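Local structure of CurD (Moorea producens 3L, 5KP7) at residues A39-L44 with M63-V68; C315-N320 with A378-R383. The protein probably acts as a hydroxymethylglutaryl-CoA synthase-like acyltransferase of the thiolase-like superfamily and binds 4'-phosphopantetheine. The protein carries 3 engineered substitutions. All coordinates share one frame; numbering follows the deposited sequence.

Contact 1: A39-L44 with M63-V68; sequences AAQLEL and MKEKAV
Gln41 of strand 40-43 lays its amide against the carboxylate of Glu65 on strand 65-67. The two strands run antiparallel and form part of a small three-stranded sheet, separate from the large mixed sheet of the thiolase-like fold. Strand 384-385 flanks strand 40-43 on its other side. Gln41 faces Ala67 and Glu43 faces Glu65 as non-hydrogen-bonded pairs. Between them Leu42 and Lys66 form a hydrogen-bonded pair, with Leu42 N to Lys66 O at 2.9 Å and Lys66 N to Leu42 O at 3.0 Å. Two more backbone bonds, Val68 N to Ala40 O and Leu44 N to Lys64 O, extend the pairing at both ends.

The Gln41 side chain starts at CB, 3.3 Å from Lys66 O. A chi1 of 58° tucks CG in over the backbone, flanked by N and C. A second turn, about the CB-CG bond, brings the amide over Glu65. Gln41 CD then sits 4.0 Å from Glu65 CD, with the amide and carboxylate planes stacked 26° apart. OE1 of Gln41 packs on Glu65 CG at 3.4 Å. NE2 makes a weak hydrogen bond to Glu43 OE2 in its own strand. That same oxygen is also hydrogen-bonded to Ser385 OG. Glu43 and Glu65 run alongside each other in the same direction. The two carboxylates may repel each other; a long, weak ion pair of Glu65 OE1 with Arg383 NH2 could offset this.

Leu42 and Lys66 occupy the other face. Lys66 NZ is held there by Glu189 O and Tyr391 OH. At the Met63 end the contact borders the ligand pocket, since Met63 touches bound 4'-phosphopantetheine. Leu44 crosses Met63 there, and Leu44 CD1 packs on Met63 CB at 3.6 Å.

Contact 2: C315-N320 with A378-R383; sequences CQQVGN and AQLADR
Gln317 O receives two hydrogen bonds from the guanidinium of Arg383. Arg383 NH2 donates at 2.9 Å from Gln317 O and NH1 at 3.0 Å from the same oxygen. The grip is end-on, with the carbonyl oxygen in the guanidinium plane, at its edge. Both nitrogens reach the oxygen from the same face of the carbonyl plane. The N-H bonds are bent, at 149° and 140°, as expected when two donors of one group converge on one acceptor.

The Arg383 chain bends at chi3 (-61°). This turns Arg383 NE back to Leu380 O, 2.9 Å away, on a lone pair in the carbonyl plane. The guanidinium is thus fixed at both NE and its outer end. NH1 has a further acceptor in Gly37 O. A water accepts from NH2 and donates to Gln317 OE1, so the amide joins the same network.

The site joins the C-terminal ends of helices 309-318 and 376-381. Gln317 O and Leu380 O are carbonyls of their last turns, so one guanidinium bridges both ends. Just after the first helix, Gly319 has a positive phi that leads the chain out of it. The next residue, Asn320, belongs to the 4'-phosphopantetheine pocket. The side chain of Val318 is about 14 Å from the ligand.

Leu380 packs beside the polar grip. Its CD2 sits over the centre of one Arg383 guanidinium face, 3.8 Å above the plane. The same Leu380 methyl meets Val318 CG2 at 3.9 Å, and the two side chains cross at about a right angle. Leu380 CD1 lies against the Gln317 amide, whose OE1 comes to 3.6 Å from Leu380 CB. Val318 CG2 also approaches Arg383 NH1 obliquely, at 3.9 Å.

How the contacts relate
From the N terminus, the chain makes strand 40-43, passes through helices 44-50 and 56-60, and returns as strand 65-67. Contact 1 closes this short loop in the N-terminal part of the chain. Contact 2 closes a longer loop of mixed helix and strand, between 315-320 and 378-383 in the C-terminal part. The two loops follow in series, neither nesting nor crossing. The centres of contacts 1 and 2 are about 7 Å apart. Just after Arg383 the chain enters strand 384-385, beside 40-43. Strand 65-67 probably bonds to the end of helix 309-318, Glu65 N to Gln316 O and Ala67 N to Val318 O. The small sheet is thereby linked to both helix ends.

Contact 1: A39-L44 with M63-V68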
loop_
_atom_site.group_PDB
_atom_site.type_symbol
_atom_site.label_atom_id
_atom_site.label_comp_id
_atom_site.label_asym_id
_atom_site.label_seq_id
_atom_site.Cartn_x
_atom_site.Cartn_y
_atom_site.Cartn_z
ATOM N N ALA A 39 14.835 8.332 -2.806
ATOM C CA ALA A 39 15.742 9.473 -2.880
ATOM C C ALA A 39 15.168 10.649 -3.684
ATOM O O ALA A 39 15.702 11.771 -3.642
ATOM C CB ALA A 39 17.061 9.024 -3.485
ATOM N N ALA A 40 14.111 10.373 -4.446
ATOM C CA ALA A 40 13.541 11.344 -5.350
ATOM C C ALA A 40 12.046 11.119 -5.419
ATOM O O ALA A 40 11.556 10.002 -5.185
ATOM C CB ALA A 40 14.151 11.193 -6.729
ATOM N N GLN A 41 11.324 12.184 -5.743
ATOM C CA GLN A 41 9.880 12.104 -5.881
ATOM C C GLN A 41 9.395 13.025 -6.998
ATOM O O GLN A 41 10.080 13.966 -7.358
ATOM C CB GLN A 41 9.212 12.451 -4.549
ATOM C CG GLN A 41 9.529 13.825 -3.969
ATOM C CD GLN A 41 8.672 14.971 -4.509
ATOM O OE1 GLN A 41 7.675 14.744 -5.215
ATOM N NE2 GLN A 41 9.038 16.196 -4.183
ATOM N N LEU A 42 8.220 12.712 -7.539
ATOM C CA LEU A 42 7.529 13.537 -8.532
ATOM C C LEU A 42 6.237 14.058 -7.932
ATOM O O LEU A 42 5.394 13.278 -7.454
ATOM C CB LEU A 42 7.155 12.725 -9.759
ATOM C CG LEU A 42 6.430 13.494 -10.872
ATOM C CD1 LEU A 42 7.367 14.520 -11.482
ATOM C CD2 LEU A 42 5.920 12.509 -11.910
ATOM N N GLU A 43 6.060 15.365 -8.041
ATOM C CA GLU A 43 4.830 16.037 -7.602
ATOM C C GLU A 43 3.764 15.798 -8.653
ATOM O O GLU A 43 3.983 16.077 -9.814
ATOM C CB GLU A 43 5.110 17.523 -7.365
ATOM C CG GLU A 43 5.971 17.735 -6.114
ATOM C CD GLU A 43 6.665 19.082 -6.030
ATOM O OE1 GLU A 43 6.185 20.074 -6.614
ATOM O OE2 GLU A 43 7.714 19.154 -5.337
ATOM N N LEU A 44 2.635 15.224 -8.258
ATOM C CA LEU A 44 1.650 14.798 -9.249
ATOM C C LEU A 44 0.989 15.958 -10.000
ATOM O O LEU A 44 0.588 15.769 -11.131
ATOM C CB LEU A 44 0.627 13.843 -8.648
ATOM C CG LEU A 44 1.280 12.509 -8.268
ATOM C CD1 LEU A 44 0.268 11.691 -7.505
ATOM C CD2 LEU A 44 1.831 11.746 -9.469
ATOM N N MET A 63 -4.029 12.416 -3.758
ATOM C CA MET A 63 -2.678 12.075 -4.157
ATOM C C MET A 63 -1.851 13.357 -4.259
ATOM O O MET A 63 -2.368 14.384 -4.713
ATOM C CB MET A 63 -2.698 11.328 -5.491
ATOM C CG MET A 63 -3.565 10.063 -5.441
ATOM S SD MET A 63 -4.162 9.461 -7.054
ATOM C CE MET A 63 -2.591 9.048 -7.726
ATOM N N LYS A 64 -0.602 13.314 -3.791
ATOM C CA LYS A 64 0.261 14.504 -3.750
ATOM C C LYS A 64 1.575 14.249 -4.504
ATOM O O LYS A 64 1.914 14.959 -5.463
ATOM C CB LYS A 64 0.552 14.960 -2.302
ATOM C CG LYS A 64 -0.652 15.502 -1.508
ATOM C CD LYS A 64 -0.293 15.949 -0.068
ATOM C CE LYS A 64 -1.218 17.049 0.468
ATOM N NZ LYS A 64 -0.665 17.858 1.616
ATOM N N GLU A 65 2.325 13.248 -4.030
ATOM C CA GLU A 65 3.632 12.919 -4.604
ATOM C C GLU A 65 3.802 11.431 -4.682
ATOM O O GLU A 65 3.209 10.694 -3.895
ATOM C CB GLU A 65 4.757 13.464 -3.724
ATOM C CG GLU A 65 4.776 14.974 -3.550
ATOM C CD GLU A 65 5.445 15.410 -2.270
ATOM O OE1 GLU A 65 5.908 14.526 -1.520
ATOM O OE2 GLU A 65 5.522 16.635 -2.021
ATOM N N LYS A 66 4.621 10.980 -5.636
ATOM C CA LYS A 66 5.066 9.592 -5.618
ATOM C C LYS A 66 6.597 9.522 -5.579
ATOM O O LYS A 66 7.295 10.294 -6.235
ATOM C CB LYS A 66 4.513 8.790 -6.793
ATOM C CG LYS A 66 4.964 9.221 -8.177
ATOM C CD LYS A 66 4.623 8.131 -9.177
ATOM C CE LYS A 66 5.002 8.510 -10.594
ATOM N NZ LYS A 66 4.982 7.277 -11.429
ATOM N N ALA A 67 7.095 8.580 -4.791
ATOM C CA ALA A 67 8.537 8.285 -4.819
ATOM C C ALA A 67 8.883 7.590 -6.105
ATOM O O ALA A 67 8.078 6.825 -6.625
ATOM C CB ALA A 67 8.914 7.415 -3.638
ATOM N N VAL A 68 10.126 7.777 -6.593
ATOM C CA VAL A 68 10.542 7.158 -7.867
ATOM C C VAL A 68 11.950 6.578 -7.678
ATOM O O VAL A 68 12.830 7.313 -7.276
ATOM C CB VAL A 68 10.563 8.190 -9.002
ATOM C CG1 VAL A 68 10.909 7.536 -10.326
ATOM C CG2 VAL A 68 9.199 8.867 -9.111
HETATM O O HOH W 1 14.445 6.740 -5.019
#

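Contact 2: C315-N320 with A378-R383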
loop_
_atom_site.group_PDB
_atom_site.type_symbol
_atom_site.label_atom_id
_atom_site.label_comp_id
_atom_site.label_asym_id
_atom_site.label_seq_id
_atom_site.Cartn_x
_atom_site.Cartn_y
_atom_site.Cartn_z
ATOM N N CYS A 315 1.576 8.263 3.256
ATOM C CA CYS A 315 1.158 7.576 2.024
ATOM C C CYS A 315 1.053 8.552 0.853
ATOM O O CYS A 315 1.470 8.216 -0.267
ATOM C CB CYS A 315 -0.165 6.827 2.262
ATOM S SG CYS A 315 0.007 5.437 3.389
ATOM N N GLN A 316 0.555 9.761 1.115
ATOM C CA GLN A 316 0.405 10.809 0.090
ATOM C C GLN A 316 1.720 11.313 -0.471
ATOM O O GLN A 316 1.699 11.997 -1.489
ATOM C CB GLN A 316 -0.317 12.049 0.640
ATOM C CG GLN A 316 -1.746 11.808 0.974
ATOM C CD GLN A 316 -2.401 13.098 1.476
ATOM O OE1 GLN A 316 -1.923 13.757 2.427
ATOM N NE2 GLN A 316 -3.459 13.491 0.818
ATOM N N GLN A 317 2.815 11.080 0.258
ATOM C CA GLN A 317 4.143 11.536 -0.112
ATOM C C GLN A 317 4.970 10.491 -0.869
ATOM O O GLN A 317 6.002 10.815 -1.440
ATOM C CB GLN A 317 4.899 11.969 1.147
ATOM C CG GLN A 317 4.263 13.200 1.775
ATOM C CD GLN A 317 5.004 13.618 3.020
ATOM O OE1 GLN A 317 6.149 14.079 2.944
ATOM N NE2 GLN A 317 4.381 13.440 4.172
ATOM N N VAL A 318 4.515 9.246 -0.861
ATOM C CA VAL A 318 5.248 8.157 -1.514
ATOM C C VAL A 318 4.452 7.464 -2.614
ATOM O O VAL A 318 5.054 6.896 -3.551
ATOM C CB VAL A 318 5.699 7.150 -0.430
ATOM C CG1 VAL A 318 6.445 6.027 -1.009
ATOM C CG2 VAL A 318 6.627 7.826 0.556
ATOM N N GLY A 319 3.131 7.468 -2.522
ATOM C CA GLY A 319 2.277 6.747 -3.483
ATOM C C GLY A 319 2.031 5.326 -3.015
ATOM O O GLY A 319 2.309 4.975 -1.857
ATOM N N ASN A 320 1.499 4.483 -3.889
ATOM C CA ASN A 320 1.270 3.092 -3.513
ATOM C C ASN A 320 2.636 2.383 -3.554
ATOM O O ASN A 320 3.255 2.310 -4.632
ATOM C CB ASN A 320 0.334 2.462 -4.553
ATOM C CG ASN A 320 -0.021 1.023 -4.259
ATOM O OD1 ASN A 320 0.371 0.451 -3.253
ATOM N ND2 ASN A 320 -0.842 0.458 -5.124
ATOM N N ALA A 378 10.929 14.454 8.176
ATOM C CA ALA A 378 12.162 15.085 7.706
ATOM C C ALA A 378 12.844 14.352 6.552
ATOM O O ALA A 378 13.318 14.999 5.609
ATOM C CB ALA A 378 13.146 15.272 8.859
ATOM N N GLN A 379 12.910 13.019 6.632
ATOM C CA GLN A 379 13.494 12.200 5.560
ATOM C C GLN A 379 12.740 12.441 4.262
ATOM O O GLN A 379 13.347 12.684 3.222
ATOM C CB GLN A 379 13.441 10.698 5.902
ATOM C CG GLN A 379 13.904 9.788 4.767
ATOM C CD GLN A 379 13.412 8.345 4.831
ATOM O OE1 GLN A 379 13.269 7.708 3.780
ATOM N NE2 GLN A 379 13.111 7.832 6.047
ATOM N N LEU A 380 11.415 12.406 4.327
ATOM C CA LEU A 380 10.626 12.561 3.107
ATOM C C LEU A 380 10.771 13.959 2.532
ATOM O O LEU A 380 10.883 14.112 1.308
ATOM C CB LEU A 380 9.164 12.217 3.366
ATOM C CG LEU A 380 8.888 10.778 3.773
ATOM C CD1 LEU A 380 7.421 10.619 4.120
ATOM C CD2 LEU A 380 9.308 9.798 2.672
ATOM N N ALA A 381 10.842 14.974 3.404
ATOM C CA ALA A 381 10.987 16.336 2.924
ATOM C C ALA A 381 12.330 16.587 2.228
ATOM O O ALA A 381 12.410 17.519 1.428
ATOM C CB ALA A 381 10.782 17.349 4.064
ATOM N N ASP A 382 13.364 15.794 2.534
ATOM C CA ASP A 382 14.710 16.006 2.001
ATOM C C ASP A 382 14.958 15.345 0.634
ATOM O O ASP A 382 16.048 15.514 0.064
ATOM C CB ASP A 382 15.766 15.545 3.034
ATOM C CG ASP A 382 17.195 16.037 2.709
ATOM O OD1 ASP A 382 17.363 17.180 2.262
ATOM O OD2 ASP A 382 18.142 15.242 2.876
ATOM N N ARG A 383 13.965 14.643 0.072
ATOM C CA ARG A 383 14.149 13.997 -1.226
ATOM C C ARG A 383 14.235 15.022 -2.357
ATOM O O ARG A 383 13.679 16.142 -2.264
ATOM C CB ARG A 383 12.983 13.031 -1.509
ATOM C CG ARG A 383 12.895 11.905 -0.479
ATOM C CD ARG A 383 11.648 11.046 -0.643
ATOM N NE ARG A 383 10.463 11.882 -0.471
ATOM C CZ ARG A 383 9.225 11.535 -0.816
ATOM N NH1 ARG A 383 8.983 10.323 -1.308
ATOM N NH2 ARG A 383 8.237 12.429 -0.683
HETATM O O HOH W 2 7.445 14.868 0.600
#